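Side-chain contacts in uncharacterized protein (Vanderwaltozyma polyspora, PDB 5THE), which probably binds a guide RNA as the C-terminal lobe of a budding yeast Argonaute, a protein that cleaves RNA targets: residues Tyr46-Tyr51 / Ala403-Gly408; His67-Thr72 / Lys237-Leu242. One frame throughout, in Å; residues are numbered along the deposited sequence.

Contact 1. Residues Tyr46-Tyr51 / Ala403-Gly408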
ATOM      1  N   TYR A  46      11.680  14.382 -12.348  1.00 27.14           N
ATOM      2  CA  TYR A  46      11.004  15.611 -12.737  1.00 29.72           C
ATOM      3  C   TYR A  46      11.910  16.800 -12.468  1.00 27.01           C
ATOM      4  O   TYR A  46      12.429  16.952 -11.360  1.00 27.04           O
ATOM      5  CB  TYR A  46       9.687  15.801 -11.975  1.00 24.11           C
ATOM      6  CG  TYR A  46       9.036  17.119 -12.362  1.00 27.79           C
ATOM      7  CD1 TYR A  46       8.260  17.216 -13.509  1.00 23.40           C
ATOM      8  CD2 TYR A  46       9.231  18.266 -11.602  1.00 23.51           C
ATOM      9  CE1 TYR A  46       7.681  18.412 -13.880  1.00 24.63           C
ATOM     10  CE2 TYR A  46       8.666  19.472 -11.970  1.00 20.35           C
ATOM     11  CZ  TYR A  46       7.890  19.534 -13.108  1.00 23.38           C
ATOM     12  OH  TYR A  46       7.320  20.731 -13.478  1.00 27.35           O
ATOM     13  N   LYS A  47      12.075  17.657 -13.472  1.00 25.65           N
ATOM     14  CA  LYS A  47      12.856  18.874 -13.339  1.00 30.19           C
ATOM     15  C   LYS A  47      11.975  20.069 -13.679  1.00 26.08           C
ATOM     16  O   LYS A  47      11.232  20.047 -14.664  1.00 28.03           O
ATOM     17  CB  LYS A  47      14.115  18.835 -14.228  1.00 28.36           C
ATOM     18  CG  LYS A  47      15.102  17.767 -13.784  1.00 33.98           C
ATOM     19  CD  LYS A  47      16.438  17.879 -14.492  1.00 39.95           C
ATOM     20  CE  LYS A  47      17.408  16.806 -14.006  1.00 37.22           C
ATOM     21  NZ  LYS A  47      18.662  16.830 -14.795  1.00 37.06           N
ATOM     22  N   ASP A  48      12.055  21.093 -12.832  1.00 25.76           N
ATOM     23  CA  ASP A  48      11.197  22.261 -12.949  1.00 29.38           C
ATOM     24  C   ASP A  48      11.308  22.909 -14.329  1.00 29.64           C
ATOM     25  O   ASP A  48      12.399  23.022 -14.900  1.00 29.36           O
ATOM     26  CB  ASP A  48      11.582  23.295 -11.892  1.00 26.40           C
ATOM     27  CG  ASP A  48      11.126  22.939 -10.501  1.00 29.47           C
ATOM     28  OD1 ASP A  48      10.175  22.144 -10.326  1.00 32.44           O
ATOM     29  OD2 ASP A  48      11.717  23.510  -9.562  1.00 29.63           O
ATOM     30  N   LYS A  49      10.163  23.346 -14.852  1.00 32.10           N
ATOM     31  CA  LYS A  49      10.100  24.215 -16.021  1.00 22.52           C
ATOM     32  C   LYS A  49       8.978  25.218 -15.832  1.00 25.70           C
ATOM     33  O   LYS A  49       8.127  25.088 -14.944  1.00 23.79           O
ATOM     34  CB  LYS A  49       9.883  23.435 -17.330  1.00 24.72           C
ATOM     35  CG  LYS A  49      11.095  22.557 -17.698  1.00 40.37           C
ATOM     36  CD  LYS A  49      10.987  21.929 -19.090  1.00 46.39           C
ATOM     37  CE  LYS A  49      12.211  21.060 -19.372  1.00 49.25           C
ATOM     38  NZ  LYS A  49      12.391  20.704 -20.809  1.00 52.04           N
ATOM     39  N   SER A  50       8.992  26.231 -16.695  1.00 23.95           N
ATOM     40  CA  SER A  50       7.930  27.216 -16.711  1.00 27.54           C
ATOM     41  C   SER A  50       6.586  26.552 -16.983  1.00 26.79           C
ATOM     42  O   SER A  50       6.485  25.596 -17.763  1.00 25.19           O
ATOM     43  CB  SER A  50       8.203  28.271 -17.781  1.00 25.04           C
ATOM     44  OG  SER A  50       7.001  28.977 -18.030  1.00 38.48           O
ATOM     45  N   TYR A  51       5.558  27.055 -16.310  1.00 25.19           N
ATOM     46  CA  TYR A  51       4.192  26.721 -16.666  1.00 28.43           C
ATOM     47  C   TYR A  51       3.940  27.102 -18.119  1.00 29.55           C
ATOM     48  O   TYR A  51       4.551  28.028 -18.653  1.00 28.07           O
ATOM     49  CB  TYR A  51       3.218  27.473 -15.758  1.00 28.25           C
ATOM     50  CG  TYR A  51       1.813  26.959 -15.822  1.00 28.30           C
ATOM     51  CD1 TYR A  51       1.440  25.832 -15.095  1.00 31.59           C
ATOM     52  CD2 TYR A  51       0.851  27.592 -16.603  1.00 33.42           C
ATOM     53  CE1 TYR A  51       0.151  25.346 -15.142  1.00 29.87           C
ATOM     54  CE2 TYR A  51      -0.459  27.111 -16.657  1.00 31.47           C
ATOM     55  CZ  TYR A  51      -0.793  25.989 -15.920  1.00 29.74           C
ATOM     56  OH  TYR A  51      -2.061  25.480 -15.957  1.00 33.79           O
ATOM     57  N   ALA A 403       6.554  30.489  -9.965  1.00 25.54           N
ATOM     58  CA  ALA A 403       7.279  31.192  -8.920  1.00 25.34           C
ATOM     59  C   ALA A 403       8.753  30.875  -9.122  1.00 32.85           C
ATOM     60  O   ALA A 403       9.108  29.972  -9.885  1.00 31.52           O
ATOM     61  CB  ALA A 403       6.806  30.781  -7.523  1.00 20.89           C
ATOM     62  N   LYS A 404       9.617  31.616  -8.426  1.00 29.80           N
ATOM     63  CA  LYS A 404      11.050  31.352  -8.508  1.00 27.32           C
ATOM     64  C   LYS A 404      11.419  30.185  -7.610  1.00 25.22           C
ATOM     65  O   LYS A 404      11.106  30.191  -6.412  1.00 24.09           O
ATOM     66  CB  LYS A 404      11.872  32.584  -8.134  1.00 27.22           C
ATOM     67  CG  LYS A 404      11.782  33.677  -9.190  1.00 43.53           C
ATOM     68  CD  LYS A 404      12.783  34.807  -8.950  1.00 51.15           C
ATOM     69  CE  LYS A 404      12.851  35.712 -10.168  1.00 56.36           C
ATOM     70  NZ  LYS A 404      13.160  34.938 -11.410  1.00 60.00           N
ATOM     71  N   ASN A 405      12.093  29.188  -8.196  1.00 24.78           N
ATOM     72  CA  ASN A 405      12.570  28.027  -7.462  1.00 22.39           C
ATOM     73  C   ASN A 405      13.938  28.318  -6.838  1.00 27.19           C
ATOM     74  O   ASN A 405      14.451  29.438  -6.884  1.00 25.59           O
ATOM     75  CB  ASN A 405      12.567  26.792  -8.373  1.00 22.36           C
ATOM     76  CG  ASN A 405      13.640  26.820  -9.445  1.00 23.30           C
ATOM     77  OD1 ASN A 405      14.481  27.722  -9.505  1.00 25.50           O
ATOM     78  ND2 ASN A 405      13.636  25.786 -10.291  1.00 18.93           N
ATOM     79  N   GLU A 406      14.548  27.296  -6.243  1.00 26.11           N
ATOM     80  CA  GLU A 406      15.830  27.457  -5.580  1.00 28.07           C
ATOM     81  C   GLU A 406      16.993  27.599  -6.550  1.00 28.99           C
ATOM     82  O   GLU A 406      18.108  27.869  -6.102  1.00 30.69           O
ATOM     83  CB  GLU A 406      16.077  26.284  -4.636  1.00 28.68           C
ATOM     84  CG  GLU A 406      15.141  26.315  -3.414  1.00 33.10           C
ATOM     85  CD  GLU A 406      14.862  24.924  -2.846  1.00 36.19           C
ATOM     86  OE1 GLU A 406      15.199  24.688  -1.669  1.00 38.67           O
ATOM     87  OE2 GLU A 406      14.309  24.065  -3.576  1.00 39.60           O
ATOM     88  N   LYS A 407      16.773  27.429  -7.850  1.00 24.60           N
ATOM     89  CA  LYS A 407      17.785  27.789  -8.829  1.00 26.97           C
ATOM     90  C   LYS A 407      17.610  29.210  -9.351  1.00 32.65           C
ATOM     91  O   LYS A 407      18.418  29.652 -10.175  1.00 28.71           O
ATOM     92  CB  LYS A 407      17.768  26.812 -10.008  1.00 26.77           C
ATOM     93  CG  LYS A 407      17.761  25.350  -9.608  1.00 32.11           C
ATOM     94  CD  LYS A 407      18.525  24.533 -10.619  1.00 38.20           C
ATOM     95  CE  LYS A 407      17.665  24.087 -11.746  1.00 38.08           C
ATOM     96  NZ  LYS A 407      18.519  23.652 -12.873  1.00 34.44           N
ATOM     97  N   GLY A 408      16.578  29.932  -8.901  1.00 31.16           N
ATOM     98  CA  GLY A 408      16.282  31.243  -9.455  1.00 27.13           C
ATOM     99  C   GLY A 408      15.523  31.236 -10.762  1.00 31.36           C
ATOM    100  O   GLY A 408      15.474  32.270 -11.434  1.00 35.01           O
TER
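Asn405 meets Asp48 where strand 402-404 gives way to a turn. The Asn405 side chain can be followed outward. CB lies 3.6 Å from Asp48 OD2. CG sits between the backbone N and the carbonyl carbon (chi1 71°), which carries the amide alongside the Asp48 side chain, the two running in opposite directions. At the tip, Asn405 ND2 donates to Asp48 OD2 over 3.1 Å, and the bond is nearly straight at 165°. The oxygen lies in the amide plane and uses its anti lone pair. ND2 also rests 3.6 Å from Asp48 CB. The other branch turns inward. Asn405 OD1 takes the backbone N of Lys407 at 2.8 Å, an Asx turn, with the donor above the carbonyl plane. It also accepts from Glu409 N. The backbone makes a type I turn from Asn405 to Gly408. Val411 of strand 410-415 touches both Asp48 and Asn405. The contact thus joins an irregular loop to the turn of a small antiparallel sheet. Chemically, a neutral amide serves a carboxylate on one side and backbone N-H groups on the other. The acid is likely to polarise this amide, and bonds at both its oxygen and its nitrogen probably limit its rotation.

Contact 2. Residues His67-Thr72 / Lys237-Leu242. With nucleotides of chain B.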
ATOM      1  N   HIS A  67       9.954   1.519 -20.478  1.00 33.82           N
ATOM      2  CA  HIS A  67      10.655   1.169 -19.255  1.00 30.90           C
ATOM      3  C   HIS A  67      10.397  -0.285 -18.906  1.00 30.27           C
ATOM      4  O   HIS A  67       9.463  -0.914 -19.407  1.00 29.17           O
ATOM      5  CB  HIS A  67      10.204   2.056 -18.089  1.00 32.96           C
ATOM      6  CG  HIS A  67      10.432   3.513 -18.319  1.00 40.00           C
ATOM      7  ND1 HIS A  67      11.672   4.032 -18.619  1.00 38.56           N
ATOM      8  CD2 HIS A  67       9.576   4.566 -18.292  1.00 39.99           C
ATOM      9  CE1 HIS A  67      11.573   5.341 -18.765  1.00 40.77           C
ATOM     10  NE2 HIS A  67      10.313   5.691 -18.571  1.00 42.04           N
ATOM     11  N   GLN A  68      11.222  -0.808 -18.013  1.00 27.00           N
ATOM     12  CA  GLN A  68      11.030  -2.152 -17.502  1.00 29.75           C
ATOM     13  C   GLN A  68      11.054  -2.141 -15.982  1.00 26.75           C
ATOM     14  O   GLN A  68      11.700  -1.295 -15.354  1.00 28.94           O
ATOM     15  CB  GLN A  68      12.091  -3.107 -18.051  1.00 29.93           C
ATOM     16  CG  GLN A  68      11.934  -3.339 -19.546  1.00 35.98           C
ATOM     17  CD  GLN A  68      12.964  -4.298 -20.095  1.00 53.00           C
ATOM     18  OE1 GLN A  68      14.027  -4.488 -19.510  1.00 56.55           O
ATOM     19  NE2 GLN A  68      12.657  -4.905 -21.234  1.00 62.39           N
ATOM     20  N   PHE A  69      10.311  -3.084 -15.408  1.00 21.53           N
ATOM     21  CA  PHE A  69      10.356  -3.315 -13.976  1.00 26.25           C
ATOM     22  C   PHE A  69      11.762  -3.687 -13.541  1.00 26.27           C
ATOM     23  O   PHE A  69      12.467  -4.423 -14.234  1.00 22.59           O
ATOM     24  CB  PHE A  69       9.398  -4.439 -13.586  1.00 21.11           C
ATOM     25  CG  PHE A  69       7.957  -4.143 -13.894  1.00 22.05           C
ATOM     26  CD1 PHE A  69       7.486  -2.832 -13.894  1.00 26.77           C
ATOM     27  CD2 PHE A  69       7.081  -5.166 -14.187  1.00 28.66           C
ATOM     28  CE1 PHE A  69       6.150  -2.547 -14.180  1.00 24.89           C
ATOM     29  CE2 PHE A  69       5.726  -4.890 -14.470  1.00 29.55           C
ATOM     30  CZ  PHE A  69       5.271  -3.577 -14.458  1.00 26.78           C
ATOM     31  N   ILE A  70      12.133  -3.222 -12.347  1.00 26.84           N
ATOM     32  CA  ILE A  70      13.485  -3.447 -11.828  1.00 25.88           C
ATOM     33  C   ILE A  70      13.765  -4.937 -11.658  1.00 28.30           C
ATOM     34  O   ILE A  70      14.856  -5.416 -11.976  1.00 27.41           O
ATOM     35  CB  ILE A  70      13.665  -2.696 -10.493  1.00 26.14           C
ATOM     36  CG1 ILE A  70      13.735  -1.191 -10.726  1.00 25.95           C
ATOM     37  CG2 ILE A  70      14.892  -3.209  -9.729  1.00 25.69           C
ATOM     38  CD1 ILE A  70      13.497  -0.368  -9.458  1.00 31.00           C
ATOM     39  N   SER A  71      12.800  -5.687 -11.131  1.00 23.38           N
ATOM     40  CA  SER A  71      13.034  -7.084 -10.778  1.00 26.62           C
ATOM     41  C   SER A  71      11.784  -7.885 -11.099  1.00 29.83           C
ATOM     42  O   SER A  71      10.710  -7.607 -10.556  1.00 25.47           O
ATOM     43  CB  SER A  71      13.397  -7.236  -9.294  1.00 29.84           C
ATOM     44  OG  SER A  71      13.498  -8.608  -8.931  1.00 34.51           O
ATOM     45  N   THR A  72      11.936  -8.889 -11.953  1.00 30.76           N
ATOM     46  CA  THR A  72      10.862  -9.763 -12.398  1.00 28.70           C
ATOM     47  C   THR A  72      11.285 -11.206 -12.181  1.00 34.35           C
ATOM     48  O   THR A  72      12.450 -11.479 -11.874  1.00 32.13           O
ATOM     49  CB  THR A  72      10.563  -9.492 -13.878  1.00 31.90           C
ATOM     50  OG1 THR A  72      11.770  -9.616 -14.638  1.00 35.90           O
ATOM     51  CG2 THR A  72       9.994  -8.091 -14.052  1.00 29.93           C
ATOM     52  N   LYS A 237       0.753  -5.399 -10.251  1.00 19.88           N
ATOM     53  CA  LYS A 237       0.331  -6.091  -9.039  1.00 21.35           C
ATOM     54  C   LYS A 237       0.838  -7.522  -9.022  1.00 21.92           C
ATOM     55  O   LYS A 237       1.324  -7.997  -7.994  1.00 26.87           O
ATOM     56  CB  LYS A 237      -1.202  -6.035  -8.922  1.00 19.00           C
ATOM     57  CG  LYS A 237      -1.726  -4.606  -8.743  1.00 24.16           C
ATOM     58  CD  LYS A 237      -2.971  -4.295  -9.591  1.00 23.72           C
ATOM     59  CE  LYS A 237      -4.210  -5.077  -9.145  1.00 21.96           C
ATOM     60  NZ  LYS A 237      -4.664  -4.777  -7.746  1.00 21.25           N
ATOM     61  N   MET A 238       0.731  -8.222 -10.156  1.00 20.83           N
ATOM     62  CA  MET A 238       1.235  -9.588 -10.240  1.00 25.61           C
ATOM     63  C   MET A 238       2.711  -9.637  -9.899  1.00 21.10           C
ATOM     64  O   MET A 238       3.154 -10.478  -9.105  1.00 24.34           O
ATOM     65  CB  MET A 238       1.007 -10.138 -11.645  1.00 19.55           C
ATOM     66  CG  MET A 238      -0.464 -10.217 -12.038  1.00 22.71           C
ATOM     67  SD  MET A 238      -0.603 -10.828 -13.728  1.00 25.39           S
ATOM     68  CE  MET A 238      -2.365 -11.220 -13.826  1.00 28.55           C
ATOM     69  N   ASN A 239       3.488  -8.731 -10.495  1.00 22.66           N
ATOM     70  CA  ASN A 239       4.930  -8.733 -10.287  1.00 22.92           C
ATOM     71  C   ASN A 239       5.269  -8.567  -8.811  1.00 22.13           C
ATOM     72  O   ASN A 239       6.151  -9.259  -8.292  1.00 25.38           O
ATOM     73  CB  ASN A 239       5.581  -7.627 -11.119  1.00 20.65           C
ATOM     74  CG  ASN A 239       7.119  -7.738 -11.168  1.00 29.22           C
ATOM     75  OD1 ASN A 239       7.818  -6.742 -11.181  1.00 31.48           O
ATOM     76  ND2 ASN A 239       7.622  -8.940 -11.257  1.00 19.54           N
ATOM     77  N   LEU A 240       4.561  -7.667  -8.112  1.00 27.18           N
ATOM     78  CA  LEU A 240       4.765  -7.527  -6.669  1.00 30.42           C
ATOM     79  C   LEU A 240       4.455  -8.830  -5.938  1.00 30.16           C
ATOM     80  O   LEU A 240       5.230  -9.266  -5.075  1.00 25.32           O
ATOM     81  CB  LEU A 240       3.916  -6.382  -6.113  1.00 21.02           C
ATOM     82  CG  LEU A 240       4.337  -4.978  -6.583  1.00 24.81           C
ATOM     83  CD1 LEU A 240       3.331  -3.924  -6.122  1.00 22.24           C
ATOM     84  CD2 LEU A 240       5.766  -4.629  -6.096  1.00 20.24           C
ATOM     85  N   LYS A 241       3.310  -9.457  -6.260  1.00 26.25           N
ATOM     86  CA  LYS A 241       2.946 -10.725  -5.635  1.00 23.50           C
ATOM     87  C   LYS A 241       3.981 -11.799  -5.919  1.00 23.70           C
ATOM     88  O   LYS A 241       4.230 -12.660  -5.071  1.00 23.42           O
ATOM     89  CB  LYS A 241       1.561 -11.169  -6.113  1.00 24.23           C
ATOM     90  CG  LYS A 241       0.449 -10.387  -5.427  1.00 25.12           C
ATOM     91  CD  LYS A 241      -0.853 -10.511  -6.167  1.00 22.38           C
ATOM     92  CE  LYS A 241      -2.013  -9.938  -5.363  1.00 26.08           C
ATOM     93  NZ  LYS A 241      -3.296 -10.021  -6.152  1.00 23.84           N
ATOM     94  N   LEU A 242       4.629 -11.729  -7.082  1.00 20.64           N
ATOM     95  CA  LEU A 242       5.751 -12.586  -7.426  1.00 23.39           C
ATOM     96  C   LEU A 242       7.087 -12.082  -6.869  1.00 23.46           C
ATOM     97  O   LEU A 242       8.137 -12.473  -7.387  1.00 23.41           O
ATOM     98  CB  LEU A 242       5.826 -12.732  -8.943  1.00 22.90           C
ATOM     99  CG  LEU A 242       4.647 -13.539  -9.491  1.00 23.98           C
ATOM    100  CD1 LEU A 242       4.375 -13.215 -10.966  1.00 24.58           C
ATOM    101  CD2 LEU A 242       4.962 -15.015  -9.300  1.00 24.56           C
TER
ATOM    102  P     A B   2     -10.707  -4.461 -12.529  1.00 23.97           P
ATOM    103  OP1   A B   2     -11.694  -3.413 -12.166  1.00 22.21           O
ATOM    104  OP2   A B   2     -10.737  -5.116 -13.875  1.00 22.82           O
ATOM    105  O5'   A B   2      -9.251  -3.869 -12.284  1.00 26.10           O
ATOM    106  C5'   A B   2      -8.110  -4.727 -12.199  1.00 21.25           C
ATOM    107  C4'   A B   2      -6.841  -3.959 -12.431  1.00 23.35           C
ATOM    108  O4'   A B   2      -6.793  -3.527 -13.808  1.00 25.60           O
ATOM    109  C3'   A B   2      -6.700  -2.665 -11.650  1.00 24.36           C
ATOM    110  O3'   A B   2      -6.269  -2.879 -10.337  1.00 25.47           O
ATOM    111  C2'   A B   2      -5.714  -1.876 -12.499  1.00 22.95           C
ATOM    112  O2'   A B   2      -4.403  -2.402 -12.343  1.00 22.42           O
ATOM    113  C1'   A B   2      -6.195  -2.245 -13.894  1.00 25.10           C
ATOM    114  N9    A B   2      -7.233  -1.332 -14.412  1.00 23.09           N
ATOM    115  C8    A B   2      -8.587  -1.422 -14.203  1.00 18.41           C
ATOM    116  N7    A B   2      -9.286  -0.513 -14.820  1.00 27.37           N
ATOM    117  C5    A B   2      -8.318   0.211 -15.509  1.00 32.83           C
ATOM    118  C6    A B   2      -8.425   1.313 -16.353  1.00 46.01           C
ATOM    119  N6    A B   2      -9.611   1.856 -16.632  1.00 47.84           N
ATOM    120  N1    A B   2      -7.277   1.821 -16.877  1.00 50.28           N
ATOM    121  C2    A B   2      -6.114   1.228 -16.556  1.00 48.70           C
ATOM    122  N3    A B   2      -5.884   0.172 -15.759  1.00 31.22           N
ATOM    123  C4    A B   2      -7.044  -0.276 -15.267  1.00 22.37           C
ATOM    124  OP3   U B   1      -7.278  -7.594  -5.874  1.00 28.67           O
ATOM    125  P     U B   1      -7.181  -8.008  -7.287  1.00 26.12           P
ATOM    126  OP1   U B   1      -6.981  -9.476  -7.361  1.00 27.64           O
ATOM    127  OP2   U B   1      -6.206  -7.151  -7.981  1.00 26.89           O
ATOM    128  O5'   U B   1      -8.593  -7.762  -7.948  1.00 24.30           O
ATOM    129  C5'   U B   1      -8.979  -6.478  -8.417  1.00 20.42           C
ATOM    130  C4'   U B   1     -10.113  -6.631  -9.385  1.00 24.69           C
ATOM    131  O4'   U B   1     -11.267  -7.194  -8.694  1.00 21.82           O
ATOM    132  C3'   U B   1     -10.585  -5.350 -10.057  1.00 24.45           C
ATOM    133  O3'   U B   1     -10.855  -5.625 -11.432  1.00 24.54           O
ATOM    134  C2'   U B   1     -11.878  -5.013  -9.311  1.00 22.96           C
ATOM    135  O2'   U B   1     -12.815  -4.272 -10.062  1.00 25.30           O
ATOM    136  C1'   U B   1     -12.412  -6.400  -8.952  1.00 22.35           C
ATOM    137  N1    U B   1     -13.267  -6.403  -7.747  1.00 24.87           N
ATOM    138  C2    U B   1     -14.546  -6.888  -7.863  1.00 30.37           C
ATOM    139  O2    U B   1     -14.963  -7.332  -8.912  1.00 31.46           O
ATOM    140  N3    U B   1     -15.310  -6.852  -6.719  1.00 32.54           N
ATOM    141  C4    U B   1     -14.909  -6.381  -5.482  1.00 36.28           C
ATOM    142  O4    U B   1     -15.698  -6.418  -4.532  1.00 41.56           O
ATOM    143  C5    U B   1     -13.571  -5.878  -5.439  1.00 28.72           C
ATOM    144  C6    U B   1     -12.819  -5.899  -6.547  1.00 25.99           C
ATOM    145  P     A B   3      -6.754  -1.891  -9.180  1.00 23.50           P
ATOM    146  OP1   A B   3      -6.185  -2.524  -7.951  1.00 27.49           O
ATOM    147  OP2   A B   3      -8.221  -1.638  -9.293  1.00 22.67           O
ATOM    148  O5'   A B   3      -5.987  -0.528  -9.501  1.00 24.31           O
ATOM    149  C5'   A B   3      -4.569  -0.488  -9.467  1.00 23.69           C
ATOM    150  C4'   A B   3      -4.041   0.782 -10.073  1.00 25.00           C
ATOM    151  O4'   A B   3      -4.304   0.826 -11.500  1.00 26.09           O
ATOM    152  C3'   A B   3      -4.655   2.066  -9.551  1.00 24.04           C
ATOM    153  O3'   A B   3      -4.100   2.435  -8.315  1.00 26.15           O
ATOM    154  C2'   A B   3      -4.341   3.047 -10.668  1.00 25.10           C
ATOM    155  O2'   A B   3      -2.980   3.459 -10.597  1.00 25.57           O
ATOM    156  C1'   A B   3      -4.533   2.159 -11.900  1.00 25.12           C
ATOM    157  N9    A B   3      -5.921   2.261 -12.348  1.00 28.26           N
ATOM    158  C8    A B   3      -7.021   1.621 -11.821  1.00 25.37           C
ATOM    159  N7    A B   3      -8.140   1.971 -12.407  1.00 32.29           N
ATOM    160  C5    A B   3      -7.740   2.888 -13.363  1.00 28.78           C
ATOM    161  C6    A B   3      -8.478   3.611 -14.290  1.00 39.47           C
ATOM    162  N6    A B   3      -9.813   3.479 -14.392  1.00 46.28           N
ATOM    163  N1    A B   3      -7.784   4.445 -15.093  1.00 45.71           N
ATOM    164  C2    A B   3      -6.446   4.535 -14.945  1.00 47.56           C
ATOM    165  N3    A B   3      -5.630   3.908 -14.090  1.00 31.83           N
ATOM    166  C4    A B   3      -6.371   3.094 -13.326  1.00 34.41           C
TER
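Phe69, Ser71 and Thr72 close round the amide of Asn239, which projects from helix 228-241. Asn239 CG is anti to its own N (chi1 -169°), and this sends the amide out to the loop. The Phe69 ring and the amide slide past each other with planes 15° apart, CD2 of Phe69 lying 4.0 Å from Asn239 CG. The carbonyl O of Ser71 is 3.6 Å from the same CG. Thr72 adds its methyl, while its hydroxyl bonds to Gly114 O. In the next shell, Phe69 also packs on Val235 and Met236. Ile70 and Ser71 form a classic beta bulge facing Ser245.

The helix also faces the RNA. Lys237 bends along its chain and donates from NZ to OP2 of U1 of chain B at 2.8 Å and to OP1 of A3 of chain B at 2.7 Å. CE passes 3.2 Å from O3' of A2 of chain B. NZ also bonds to Ile549 O at the C-terminus. With a methionine in place of Lys237, the phosphates of U1 and A3 of chain B would probably lose their shared cationic bridge. Lys241 NZ stands 3.9 Å from OP1 of U1 of chain B and bonds to Asn215 O. This fits the 5'-phosphate pocket of Argonaute MID domains. The chemistry is two-sided: a polar amide sits among ring, methyl and backbone carbonyl, while one lysine amine bridges two RNA phosphates and probably steadies the backbone between them.

How the contacts relate
The chain enters contact 1 at 46-51, then contact 2 at 67-72. It completes contact 2 at 237-242 and contact 1 only at 403-408, so contact 2 is nested inside contact 1. Their centres are 33 Å apart, and their nearest atoms are about 11 Å apart without touching. The first segments belong to one long loop between strands 43-44 and 77-85. The second segments differ: one ends helix 228-241, which packs on strands 185-191 and 215-219 of a parallel sheet, and the other ends strand 402-404 of a three-stranded antiparallel sheet. The loop therefore links the RNA-holding part of the lobe to contact 1, whose nearest atom is about 15 Å from the RNA.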